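PDB 6M8V: flavin prenyltransferase UbiX from Methanocaldococcus jannaschii, which binds FMN and probably joins a dimethylallyl group from dimethylallyl monophosphate to the flavin N5 and C6 atoms, making the prenylated cofactor of UbiD decarboxylases. Local coordinates for residues M1-C6 and E21-R26; K17-V22 and G165-I170; C105-A108 and R112-L115. All coordinates share one frame; numbering follows the deposited sequence.

Interaction 1 of 3, residues M1-C6 and E21-R26; sequences MKIIVC and EVLKDR
The first beta-alpha-beta unit of the flavoprotein fold, strand 2-7, helix 13-22 and strand 28-33, includes a small apolar contact in which Ile3 and Val5 on the strand meet Leu23 on the returning chain. Because a strand alternates its side chains, Ile3 and Val5 both turn toward Leu23, while Lys2, Ile4 and Cys6 go to the other face of the sheet. The contact buries 125 Å² over both segments and is purely apolar, which suits branched aliphatic residues: they fill the space between sheet and helix without bringing in polar groups that would need partners. Ile3 CG1 stands trans to the carbonyl carbon (chi1 -59°), and its extended chi2 of 168° carries the CD1 methyl out to the leucine. The two side chains cross at about a right angle, so that Ile3 CD1 meets both branches of the Leu23 fork, lying 4.1 Å from Leu23 CD2. More residues enclose the contact: Ile173 also lies on Leu23, and Val80, Ala27 and Leu171 on Ile3. The backbone of Ile3 also pairs with Glu28 and Asn30 at the neighbouring strand 28-33. The bound FMN lies about 13 Å from the side chain of Val5; the contact joins strand 2-7 to the chain leaving helix 13-22. On the other segment, Arg26 N bonds back to Leu23 O at 3.2 Å, in the turn that precedes strand 28-33. Val5 completes the contact more loosely, its CG2 standing 4.5 Å from Leu23 CD1.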
ATOM      1  N   MET A   1       2.621  16.993 -37.406  1.00 44.96           N
ATOM      2  CA  MET A   1       2.776  16.152 -36.220  1.00 46.38           C
ATOM      3  C   MET A   1       4.220  15.678 -36.087  1.00 41.20           C
ATOM      4  O   MET A   1       4.765  15.057 -37.001  1.00 43.38           O
ATOM      5  CB  MET A   1       1.820  14.956 -36.280  1.00 51.35           C
ATOM      6  CG  MET A   1       1.983  13.956 -35.151  1.00 58.37           C
ATOM      7  SD  MET A   1       0.586  12.820 -35.000  1.00 67.74           S
ATOM      8  CE  MET A   1      -0.642  13.882 -34.239  1.00 67.28           C
ATOM      9  N   LYS A   2       4.842  15.985 -34.954  1.00 36.25           N
ATOM     10  CA  LYS A   2       6.231  15.621 -34.696  1.00 37.84           C
ATOM     11  C   LYS A   2       6.269  14.398 -33.782  1.00 36.33           C
ATOM     12  O   LYS A   2       5.849  14.470 -32.621  1.00 33.33           O
ATOM     13  CB  LYS A   2       6.991  16.793 -34.072  1.00 37.45           C
ATOM     14  CG  LYS A   2       8.508  16.659 -34.114  1.00 38.51           C
ATOM     15  CD  LYS A   2       9.178  17.816 -33.387  1.00 44.97           C
ATOM     16  CE  LYS A   2      10.696  17.734 -33.474  1.00 54.32           C
ATOM     17  NZ  LYS A   2      11.348  18.872 -32.759  1.00 60.28           N
ATOM     18  N   ILE A   3       6.778  13.286 -34.305  1.00 31.84           N
ATOM     19  CA  ILE A   3       6.781  12.006 -33.611  1.00 30.71           C
ATOM     20  C   ILE A   3       8.222  11.551 -33.435  1.00 30.19           C
ATOM     21  O   ILE A   3       8.988  11.514 -34.405  1.00 30.76           O
ATOM     22  CB  ILE A   3       5.963  10.950 -34.377  1.00 33.54           C
ATOM     23  CG1 ILE A   3       4.520  11.427 -34.547  1.00 35.49           C
ATOM     24  CG2 ILE A   3       6.008   9.603 -33.655  1.00 29.78           C
ATOM     25  CD1 ILE A   3       3.709  10.595 -35.523  1.00 37.35           C
ATOM     26  N   ILE A   4       8.586  11.205 -32.205  1.00 29.22           N
ATOM     27  CA  ILE A   4       9.899  10.645 -31.907  1.00 28.70           C
ATOM     28  C   ILE A   4       9.778   9.126 -31.925  1.00 28.11           C
ATOM     29  O   ILE A   4       9.033   8.544 -31.128  1.00 29.98           O
ATOM     30  CB  ILE A   4      10.429  11.139 -30.549  1.00 28.13           C
ATOM     31  CG1 ILE A   4      10.063  12.607 -30.318  1.00 28.72           C
ATOM     32  CG2 ILE A   4      11.936  10.935 -30.448  1.00 28.00           C
ATOM     33  CD1 ILE A   4      10.813  13.574 -31.203  1.00 30.55           C
ATOM     34  N   VAL A   5      10.495   8.481 -32.838  1.00 28.38           N
ATOM     35  CA  VAL A   5      10.528   7.026 -32.923  1.00 31.24           C
ATOM     36  C   VAL A   5      11.834   6.551 -32.303  1.00 34.13           C
ATOM     37  O   VAL A   5      12.919   6.961 -32.732  1.00 27.89           O
ATOM     38  CB  VAL A   5      10.387   6.538 -34.374  1.00 33.36           C
ATOM     39  CG1 VAL A   5      10.609   5.036 -34.445  1.00 28.34           C
ATOM     40  CG2 VAL A   5       9.019   6.903 -34.923  1.00 29.26           C
ATOM     41  N   CYS A   6      11.731   5.695 -31.285  1.00 29.35           N
ATOM     42  CA  CYS A   6      12.884   5.193 -30.547  1.00 26.06           C
ATOM     43  C   CYS A   6      12.937   3.680 -30.694  1.00 25.79           C
ATOM     44  O   CYS A   6      12.001   2.985 -30.285  1.00 25.50           O
ATOM     45  CB  CYS A   6      12.804   5.582 -29.067  1.00 25.37           C
ATOM     46  SG  CYS A   6      12.485   7.344 -28.729  1.00 25.71           S
ATOM     47  N   GLU A  21       8.224   3.837 -42.424  1.00 34.64           N
ATOM     48  CA  GLU A  21       7.914   4.087 -43.827  1.00 39.51           C
ATOM     49  C   GLU A  21       6.465   4.513 -44.034  1.00 38.67           C
ATOM     50  O   GLU A  21       6.197   5.352 -44.901  1.00 39.16           O
ATOM     51  CB  GLU A  21       8.254   2.867 -44.692  1.00 38.21           C
ATOM     52  CG  GLU A  21       7.784   1.519 -44.190  1.00 41.75           C
ATOM     53  CD  GLU A  21       8.568   0.381 -44.830  1.00 50.75           C
ATOM     54  OE1 GLU A  21       9.788   0.553 -45.047  1.00 51.29           O
ATOM     55  OE2 GLU A  21       7.968  -0.676 -45.128  1.00 52.90           O
ATOM     56  N   VAL A  22       5.519   3.991 -43.247  1.00 40.54           N
ATOM     57  CA  VAL A  22       4.156   4.506 -43.343  1.00 42.36           C
ATOM     58  C   VAL A  22       4.024   5.913 -42.771  1.00 46.76           C
ATOM     59  O   VAL A  22       3.030   6.589 -43.048  1.00 54.12           O
ATOM     60  CB  VAL A  22       3.138   3.567 -42.662  1.00 36.69           C
ATOM     61  CG1 VAL A  22       3.264   2.149 -43.209  1.00 35.93           C
ATOM     62  CG2 VAL A  22       3.306   3.593 -41.149  1.00 43.66           C
ATOM     63  N   LEU A  23       5.001   6.378 -41.991  1.00 45.12           N
ATOM     64  CA  LEU A  23       5.003   7.731 -41.447  1.00 43.65           C
ATOM     65  C   LEU A  23       5.769   8.721 -42.310  1.00 45.21           C
ATOM     66  O   LEU A  23       5.721   9.927 -42.019  1.00 47.40           O
ATOM     67  CB  LEU A  23       5.604   7.736 -40.035  1.00 39.58           C
ATOM     68  CG  LEU A  23       4.701   7.311 -38.871  1.00 43.30           C
ATOM     69  CD1 LEU A  23       5.470   7.407 -37.575  1.00 31.86           C
ATOM     70  CD2 LEU A  23       3.478   8.201 -38.841  1.00 48.19           C
ATOM     71  N   LYS A  24       6.449   8.229 -43.359  1.00 53.47           N
ATOM     72  CA  LYS A  24       7.440   9.023 -44.088  1.00 58.88           C
ATOM     73  C   LYS A  24       6.875  10.364 -44.535  1.00 61.07           C
ATOM     74  O   LYS A  24       7.471  11.416 -44.291  1.00 70.30           O
ATOM     75  CB  LYS A  24       7.947   8.260 -45.313  1.00 59.88           C
ATOM     76  CG  LYS A  24       9.086   8.964 -46.075  1.00 69.49           C
ATOM     77  CD  LYS A  24       9.945   9.825 -45.137  1.00 71.34           C
ATOM     78  CE  LYS A  24      11.371   9.905 -45.573  1.00 74.05           C
ATOM     79  NZ  LYS A  24      11.423  10.483 -46.949  1.00 78.79           N
ATOM     80  N   ASP A  25       5.742  10.347 -45.222  1.00 50.37           N
ATOM     81  CA  ASP A  25       5.200  11.561 -45.814  1.00 61.63           C
ATOM     82  C   ASP A  25       3.963  12.050 -45.076  1.00 62.52           C
ATOM     83  O   ASP A  25       3.188  12.837 -45.628  1.00 69.41           O
ATOM     84  CB  ASP A  25       4.904  11.336 -47.301  1.00 72.64           C
ATOM     85  CG  ASP A  25       6.175  11.194 -48.138  1.00 81.32           C
ATOM     86  OD1 ASP A  25       7.101  12.023 -47.986  1.00 83.90           O
ATOM     87  OD2 ASP A  25       6.257  10.248 -48.955  1.00 84.56           O
ATOM     88  N   ARG A  26       3.767  11.613 -43.830  1.00 56.33           N
ATOM     89  CA  ARG A  26       2.605  12.020 -43.054  1.00 54.86           C
ATOM     90  C   ARG A  26       2.945  12.676 -41.724  1.00 55.07           C
ATOM     91  O   ARG A  26       2.028  13.127 -41.026  1.00 59.15           O
ATOM     92  CB  ARG A  26       1.680  10.821 -42.799  1.00 56.37           C
ATOM     93  CG  ARG A  26       0.395  10.859 -43.613  1.00 63.54           C
ATOM     94  CD  ARG A  26      -0.431   9.598 -43.414  1.00 62.14           C
ATOM     95  NE  ARG A  26       0.264   8.410 -43.900  1.00 65.89           N
ATOM     96  CZ  ARG A  26      -0.267   7.191 -43.923  1.00 69.58           C
ATOM     97  NH1 ARG A  26      -1.505   6.994 -43.488  1.00 65.94           N
ATOM     98  NH2 ARG A  26       0.440   6.168 -44.384  1.00 71.59           N
TER

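Interaction 2 of 3, residues K17-V22 and G165-I170; sequences KRLLEV and GRVLDI
Arg18 NE donates to Glu21 OE2 at 2.9 Å with an N-H...acceptor angle of 146°, on the same helix that presents Leu19 and Val22 to helix 156-171. The donor approaches the anti side of the carboxylate, 33° out of its plane, while Lys17 NZ takes the syn side of Glu21 OE1 at 3.2 Å. Two cations thus grip one carboxylate and limit its rotation. The other end of Arg18 is held by the opposing helix, where NH1 bonds to Asn161 OD1. Inside this polar border the helices meet through aliphatic groups. Leu19 CD1 meets two partners: it lies 3.8 Å from Leu168 CD2 and 4.0 Å from Val167 CG1, its side chain sliding past the leucine in the opposite direction but crossing the valine nearly at right angles. Val22 CG2 sits between its own N and carbonyl carbon, and from there touches Leu168 CD1 at 3.8 Å. The two segments, 10.6 Å apart at their axes and crossing at -55°, thereby pack the first helix of the Rossmann-like flavoprotein fold against its last long one. The leucine forks suit this spacing by meeting midway, and the shorter Val22 and Val167 fill in beside them. On the far side of helix 156-171, Arg166, predicted to bind dimethylallyl phosphate, donates from NH1 to Asp169 OD2 at 3.2 Å, the acceptor lying in the guanidinium plane at its edge; its NH2 reaches Glu111 of a second subunit and Met122 O of a third.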
ATOM      1  N   LYS A  17      10.667  -0.494 -38.538  1.00 33.17           N
ATOM      2  CA  LYS A  17      10.923  -0.199 -39.944  1.00 37.14           C
ATOM      3  C   LYS A  17       9.624   0.111 -40.677  1.00 35.46           C
ATOM      4  O   LYS A  17       9.523   1.119 -41.385  1.00 33.13           O
ATOM      5  CB  LYS A  17      11.657  -1.373 -40.600  1.00 40.36           C
ATOM      6  CG  LYS A  17      11.964  -1.182 -42.094  1.00 42.74           C
ATOM      7  CD  LYS A  17      12.598  -2.437 -42.690  1.00 37.50           C
ATOM      8  CE  LYS A  17      12.873  -2.295 -44.189  1.00 40.98           C
ATOM      9  NZ  LYS A  17      11.636  -2.038 -44.985  1.00 38.72           N
ATOM     10  N   ARG A  18       8.606  -0.736 -40.494  1.00 33.90           N
ATOM     11  CA  ARG A  18       7.327  -0.515 -41.161  1.00 32.90           C
ATOM     12  C   ARG A  18       6.661   0.775 -40.690  1.00 36.86           C
ATOM     13  O   ARG A  18       6.093   1.516 -41.501  1.00 41.11           O
ATOM     14  CB  ARG A  18       6.402  -1.709 -40.933  1.00 32.74           C
ATOM     15  CG  ARG A  18       5.042  -1.591 -41.613  1.00 33.60           C
ATOM     16  CD  ARG A  18       5.165  -1.495 -43.140  1.00 52.26           C
ATOM     17  NE  ARG A  18       6.197  -2.382 -43.674  1.00 54.33           N
ATOM     18  CZ  ARG A  18       6.055  -3.697 -43.820  1.00 58.98           C
ATOM     19  NH1 ARG A  18       4.920  -4.292 -43.470  1.00 53.35           N
ATOM     20  NH2 ARG A  18       7.052  -4.421 -44.313  1.00 62.03           N
ATOM     21  N   LEU A  19       6.709   1.056 -39.384  1.00 34.19           N
ATOM     22  CA  LEU A  19       6.128   2.300 -38.884  1.00 33.32           C
ATOM     23  C   LEU A  19       6.811   3.517 -39.499  1.00 35.47           C
ATOM     24  O   LEU A  19       6.149   4.505 -39.839  1.00 34.85           O
ATOM     25  CB  LEU A  19       6.219   2.354 -37.356  1.00 30.24           C
ATOM     26  CG  LEU A  19       5.813   3.681 -36.701  1.00 34.23           C
ATOM     27  CD1 LEU A  19       4.329   3.966 -36.905  1.00 30.61           C
ATOM     28  CD2 LEU A  19       6.165   3.705 -35.206  1.00 33.76           C
ATOM     29  N   LEU A  20       8.136   3.463 -39.649  1.00 32.07           N
ATOM     30  CA  LEU A  20       8.870   4.604 -40.188  1.00 32.75           C
ATOM     31  C   LEU A  20       8.494   4.883 -41.637  1.00 43.69           C
ATOM     32  O   LEU A  20       8.455   6.045 -42.058  1.00 34.86           O
ATOM     33  CB  LEU A  20      10.374   4.366 -40.077  1.00 35.71           C
ATOM     34  CG  LEU A  20      11.036   4.619 -38.725  1.00 34.93           C
ATOM     35  CD1 LEU A  20      12.402   3.975 -38.709  1.00 36.74           C
ATOM     36  CD2 LEU A  20      11.146   6.103 -38.452  1.00 31.67           C
ATOM     37  N   GLU A  21       8.224   3.837 -42.424  1.00 34.64           N
ATOM     38  CA  GLU A  21       7.914   4.087 -43.827  1.00 39.51           C
ATOM     39  C   GLU A  21       6.465   4.513 -44.034  1.00 38.67           C
ATOM     40  O   GLU A  21       6.197   5.352 -44.901  1.00 39.16           O
ATOM     41  CB  GLU A  21       8.254   2.867 -44.692  1.00 38.21           C
ATOM     42  CG  GLU A  21       7.784   1.519 -44.190  1.00 41.75           C
ATOM     43  CD  GLU A  21       8.568   0.381 -44.830  1.00 50.75           C
ATOM     44  OE1 GLU A  21       9.788   0.553 -45.047  1.00 51.29           O
ATOM     45  OE2 GLU A  21       7.968  -0.676 -45.128  1.00 52.90           O
ATOM     46  N   VAL A  22       5.519   3.991 -43.247  1.00 40.54           N
ATOM     47  CA  VAL A  22       4.156   4.506 -43.343  1.00 42.36           C
ATOM     48  C   VAL A  22       4.024   5.913 -42.771  1.00 46.76           C
ATOM     49  O   VAL A  22       3.030   6.589 -43.048  1.00 54.12           O
ATOM     50  CB  VAL A  22       3.138   3.567 -42.662  1.00 36.69           C
ATOM     51  CG1 VAL A  22       3.264   2.149 -43.209  1.00 35.93           C
ATOM     52  CG2 VAL A  22       3.306   3.593 -41.149  1.00 43.66           C
ATOM     53  N   GLY A 165      -0.703  -0.383 -38.001  1.00 28.62           N
ATOM     54  CA  GLY A 165      -1.958   0.340 -38.136  1.00 29.08           C
ATOM     55  C   GLY A 165      -2.557   0.720 -36.795  1.00 29.45           C
ATOM     56  O   GLY A 165      -3.083   1.824 -36.627  1.00 30.59           O
ATOM     57  N   ARG A 166      -2.477  -0.188 -35.818  1.00 29.84           N
ATOM     58  CA  ARG A 166      -2.967   0.117 -34.478  1.00 26.03           C
ATOM     59  C   ARG A 166      -2.154   1.233 -33.833  1.00 25.08           C
ATOM     60  O   ARG A 166      -2.705   2.079 -33.119  1.00 29.21           O
ATOM     61  CB  ARG A 166      -2.937  -1.142 -33.612  1.00 25.43           C
ATOM     62  CG  ARG A 166      -3.887  -2.228 -34.078  1.00 28.97           C
ATOM     63  CD  ARG A 166      -5.327  -1.772 -33.960  1.00 35.98           C
ATOM     64  NE  ARG A 166      -5.788  -1.851 -32.581  1.00 41.97           N
ATOM     65  CZ  ARG A 166      -6.576  -0.949 -32.008  1.00 48.49           C
ATOM     66  NH1 ARG A 166      -6.988   0.104 -32.700  1.00 45.39           N
ATOM     67  NH2 ARG A 166      -6.946  -1.100 -30.744  1.00 53.54           N
ATOM     68  N   VAL A 167      -0.841   1.259 -34.077  1.00 27.40           N
ATOM     69  CA  VAL A 167      -0.022   2.356 -33.568  1.00 28.87           C
ATOM     70  C   VAL A 167      -0.473   3.679 -34.172  1.00 24.88           C
ATOM     71  O   VAL A 167      -0.619   4.683 -33.464  1.00 29.62           O
ATOM     72  CB  VAL A 167       1.469   2.090 -33.839  1.00 28.71           C
ATOM     73  CG1 VAL A 167       2.285   3.349 -33.571  1.00 24.82           C
ATOM     74  CG2 VAL A 167       1.961   0.943 -32.986  1.00 23.37           C
ATOM     75  N   LEU A 168      -0.712   3.702 -35.484  1.00 26.99           N
ATOM     76  CA  LEU A 168      -1.214   4.922 -36.112  1.00 34.28           C
ATOM     77  C   LEU A 168      -2.585   5.296 -35.563  1.00 26.95           C
ATOM     78  O   LEU A 168      -2.885   6.482 -35.379  1.00 27.04           O
ATOM     79  CB  LEU A 168      -1.268   4.758 -37.633  1.00 38.32           C
ATOM     80  CG  LEU A 168       0.062   4.567 -38.371  1.00 39.65           C
ATOM     81  CD1 LEU A 168      -0.149   4.518 -39.884  1.00 40.55           C
ATOM     82  CD2 LEU A 168       1.056   5.657 -38.002  1.00 35.86           C
ATOM     83  N   ASP A 169      -3.433   4.299 -35.296  1.00 27.26           N
ATOM     84  CA  ASP A 169      -4.715   4.566 -34.646  1.00 27.78           C
ATOM     85  C   ASP A 169      -4.529   5.349 -33.350  1.00 31.96           C
ATOM     86  O   ASP A 169      -5.194   6.365 -33.125  1.00 32.22           O
ATOM     87  CB  ASP A 169      -5.456   3.255 -34.371  1.00 33.64           C
ATOM     88  CG  ASP A 169      -5.972   2.596 -35.635  1.00 42.20           C
ATOM     89  OD1 ASP A 169      -6.094   3.295 -36.662  1.00 45.71           O
ATOM     90  OD2 ASP A 169      -6.275   1.383 -35.596  1.00 44.14           O
ATOM     91  N   ILE A 170      -3.621   4.881 -32.484  1.00 33.33           N
ATOM     92  CA  ILE A 170      -3.357   5.550 -31.209  1.00 23.24           C
ATOM     93  C   ILE A 170      -2.785   6.945 -31.432  1.00 26.32           C
ATOM     94  O   ILE A 170      -3.062   7.873 -30.662  1.00 30.47           O
ATOM     95  CB  ILE A 170      -2.413   4.683 -30.347  1.00 23.40           C
ATOM     96  CG1 ILE A 170      -3.088   3.363 -29.970  1.00 24.64           C
ATOM     97  CG2 ILE A 170      -1.997   5.418 -29.093  1.00 24.64           C
ATOM     98  CD1 ILE A 170      -4.235   3.530 -28.984  1.00 23.82           C
TER

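Interaction 3 of 3, residues C105-A108 and R112-L115; sequences CDIA and RRKL
Leu115, the second strand residue of its segment, starts toward the helix and its fork straddles Cys105, both methyls lying near the Cys105 CB. Its CD1 comes closest, 3.6 Å from Cys105 SG. With chi1 at 172° the leucine's CG lies trans to its own N, which sets both methyls beside Cys105. With an alanine here, Cys105 SG and CB would probably lose this apolar cover and a gap would open between helix and strand. Ala108, nearly one turn on, leaves room for the chain: its small CB fits close, 4.3 Å from Leu115 CB and 3.8 Å from Arg113 O. Arg113 is arranged differently. Its side chain runs beside Ile107, pointing the same way, extended from CG to NE, with NH1 3.8 Å from Ile107 CG2, so the isoleucine methyl rests obliquely against the guanidinium. The charged end finds its polar partners in backbone oxygens, NH1 at Asn74 and NH2 at Gly72, and forms a cation-pi contact with Phe76. Arg112 starts away from the helix, its NH2 bonding to Ser136 O of another subunit. The backbone carries the turn: Arg113 N donates to Ala108 O at 2.7 Å, in the carbonyl plane, with an N-H...acceptor angle of 151°. Arg112 has a positive phi of 60°, and with two bonds back into the last turn this is a Schellman motif, here ending helix 100-110 and leading into parallel strand 114-119 of the flavoprotein sheet.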
ATOM      1  N   CYS A 105      11.463  10.194 -23.267  1.00 20.74           N
ATOM      2  CA  CYS A 105      10.288   9.623 -22.608  1.00 17.28           C
ATOM      3  C   CYS A 105       9.987  10.348 -21.306  1.00 15.03           C
ATOM      4  O   CYS A 105       8.827  10.662 -21.020  1.00 21.69           O
ATOM      5  CB  CYS A 105      10.480   8.130 -22.342  1.00 17.63           C
ATOM      6  SG  CYS A 105      10.558   7.131 -23.829  1.00 16.04           S
ATOM      7  N   ASP A 106      11.019  10.621 -20.501  1.00 14.96           N
ATOM      8  CA  ASP A 106      10.810  11.345 -19.250  1.00 17.51           C
ATOM      9  C   ASP A 106      10.287  12.752 -19.517  1.00 19.66           C
ATOM     10  O   ASP A 106       9.447  13.267 -18.767  1.00 19.16           O
ATOM     11  CB  ASP A 106      12.118  11.387 -18.452  1.00 14.53           C
ATOM     12  CG  ASP A 106      11.901  11.693 -16.979  1.00 19.76           C
ATOM     13  OD1 ASP A 106      11.032  11.052 -16.340  1.00 23.30           O
ATOM     14  OD2 ASP A 106      12.613  12.575 -16.449  1.00 20.74           O
ATOM     15  N   ILE A 107      10.765  13.381 -20.592  1.00 19.01           N
ATOM     16  CA  ILE A 107      10.263  14.688 -20.999  1.00 15.73           C
ATOM     17  C   ILE A 107       8.795  14.591 -21.390  1.00 15.59           C
ATOM     18  O   ILE A 107       7.968  15.422 -20.993  1.00 15.87           O
ATOM     19  CB  ILE A 107      11.115  15.250 -22.153  1.00 26.18           C
ATOM     20  CG1 ILE A 107      12.461  15.762 -21.630  1.00 23.10           C
ATOM     21  CG2 ILE A 107      10.355  16.335 -22.914  1.00 27.97           C
ATOM     22  CD1 ILE A 107      13.468  16.068 -22.734  1.00 17.38           C
ATOM     23  N   ALA A 108       8.454  13.573 -22.182  1.00 15.66           N
ATOM     24  CA  ALA A 108       7.063  13.384 -22.579  1.00 18.65           C
ATOM     25  C   ALA A 108       6.154  13.288 -21.364  1.00 17.41           C
ATOM     26  O   ALA A 108       5.040  13.830 -21.369  1.00 16.05           O
ATOM     27  CB  ALA A 108       6.932  12.137 -23.455  1.00 19.18           C
ATOM     28  N   ARG A 112       3.558  16.155 -20.400  1.00 22.35           N
ATOM     29  CA  ARG A 112       2.239  15.598 -20.704  1.00 20.09           C
ATOM     30  C   ARG A 112       2.030  15.429 -22.208  1.00 23.32           C
ATOM     31  O   ARG A 112       0.965  15.734 -22.743  1.00 29.53           O
ATOM     32  CB  ARG A 112       1.121  16.444 -20.091  1.00 17.96           C
ATOM     33  CG  ARG A 112       1.263  16.673 -18.599  1.00 21.46           C
ATOM     34  CD  ARG A 112       1.180  15.371 -17.782  1.00 21.94           C
ATOM     35  NE  ARG A 112       1.149  15.667 -16.347  1.00 22.77           N
ATOM     36  CZ  ARG A 112       0.770  14.818 -15.397  1.00 28.00           C
ATOM     37  NH1 ARG A 112       0.383  13.583 -15.700  1.00 23.58           N
ATOM     38  NH2 ARG A 112       0.782  15.210 -14.130  1.00 26.82           N
ATOM     39  N   ARG A 113       3.053  14.934 -22.893  1.00 24.68           N
ATOM     40  CA  ARG A 113       2.955  14.570 -24.297  1.00 23.51           C
ATOM     41  C   ARG A 113       2.749  13.065 -24.421  1.00 24.43           C
ATOM     42  O   ARG A 113       3.106  12.292 -23.531  1.00 20.98           O
ATOM     43  CB  ARG A 113       4.208  15.017 -25.058  1.00 26.27           C
ATOM     44  CG  ARG A 113       4.440  16.527 -24.978  1.00 29.63           C
ATOM     45  CD  ARG A 113       5.855  16.934 -25.352  1.00 30.66           C
ATOM     46  NE  ARG A 113       6.113  18.343 -25.048  1.00 29.89           N
ATOM     47  CZ  ARG A 113       7.302  18.933 -25.166  1.00 28.66           C
ATOM     48  NH1 ARG A 113       8.353  18.241 -25.585  1.00 25.70           N
ATOM     49  NH2 ARG A 113       7.444  20.217 -24.864  1.00 31.18           N
ATOM     50  N   LYS A 114       2.160  12.657 -25.539  1.00 19.52           N
ATOM     51  CA  LYS A 114       1.771  11.264 -25.711  1.00 21.70           C
ATOM     52  C   LYS A 114       2.996  10.353 -25.771  1.00 27.51           C
ATOM     53  O   LYS A 114       3.937  10.602 -26.529  1.00 23.55           O
ATOM     54  CB  LYS A 114       0.933  11.112 -26.977  1.00 20.18           C
ATOM     55  CG  LYS A 114       0.558   9.683 -27.311  1.00 27.28           C
ATOM     56  CD  LYS A 114      -0.424   9.632 -28.469  1.00 34.19           C
ATOM     57  CE  LYS A 114      -1.776  10.206 -28.077  1.00 36.99           C
ATOM     58  NZ  LYS A 114      -2.723  10.178 -29.230  1.00 37.39           N
ATOM     59  N   LEU A 115       2.975   9.285 -24.974  1.00 22.77           N
ATOM     60  CA  LEU A 115       4.068   8.324 -24.911  1.00 17.87           C
ATOM     61  C   LEU A 115       3.511   6.931 -25.162  1.00 14.97           C
ATOM     62  O   LEU A 115       2.655   6.452 -24.406  1.00 14.49           O
ATOM     63  CB  LEU A 115       4.778   8.390 -23.552  1.00 18.63           C
ATOM     64  CG  LEU A 115       5.845   7.334 -23.228  1.00 17.91           C
ATOM     65  CD1 LEU A 115       6.968   7.358 -24.255  1.00 15.19           C
ATOM     66  CD2 LEU A 115       6.401   7.539 -21.810  1.00 14.21           C
TER

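In the fold
From the N terminus, strand 2-7 runs into helix 13-22, and interaction 1 closes this first short loop when the chain after the helix returns to the strand. Interaction 2 starts on that same helix, sharing Glu21 and Val22 with interaction 1, but closes far later, at helix 156-171, bringing the first and last helices of the chain together. The two contacts touch, Leu23 packing on Leu168. Interaction 3 is a short helix-to-strand turn falling within the long span that interaction 2 closes, and it reaches the same sheet as interaction 1. Lys114 probably links it to interaction 2, its NZ lying 2.7 Å from Ile170 O.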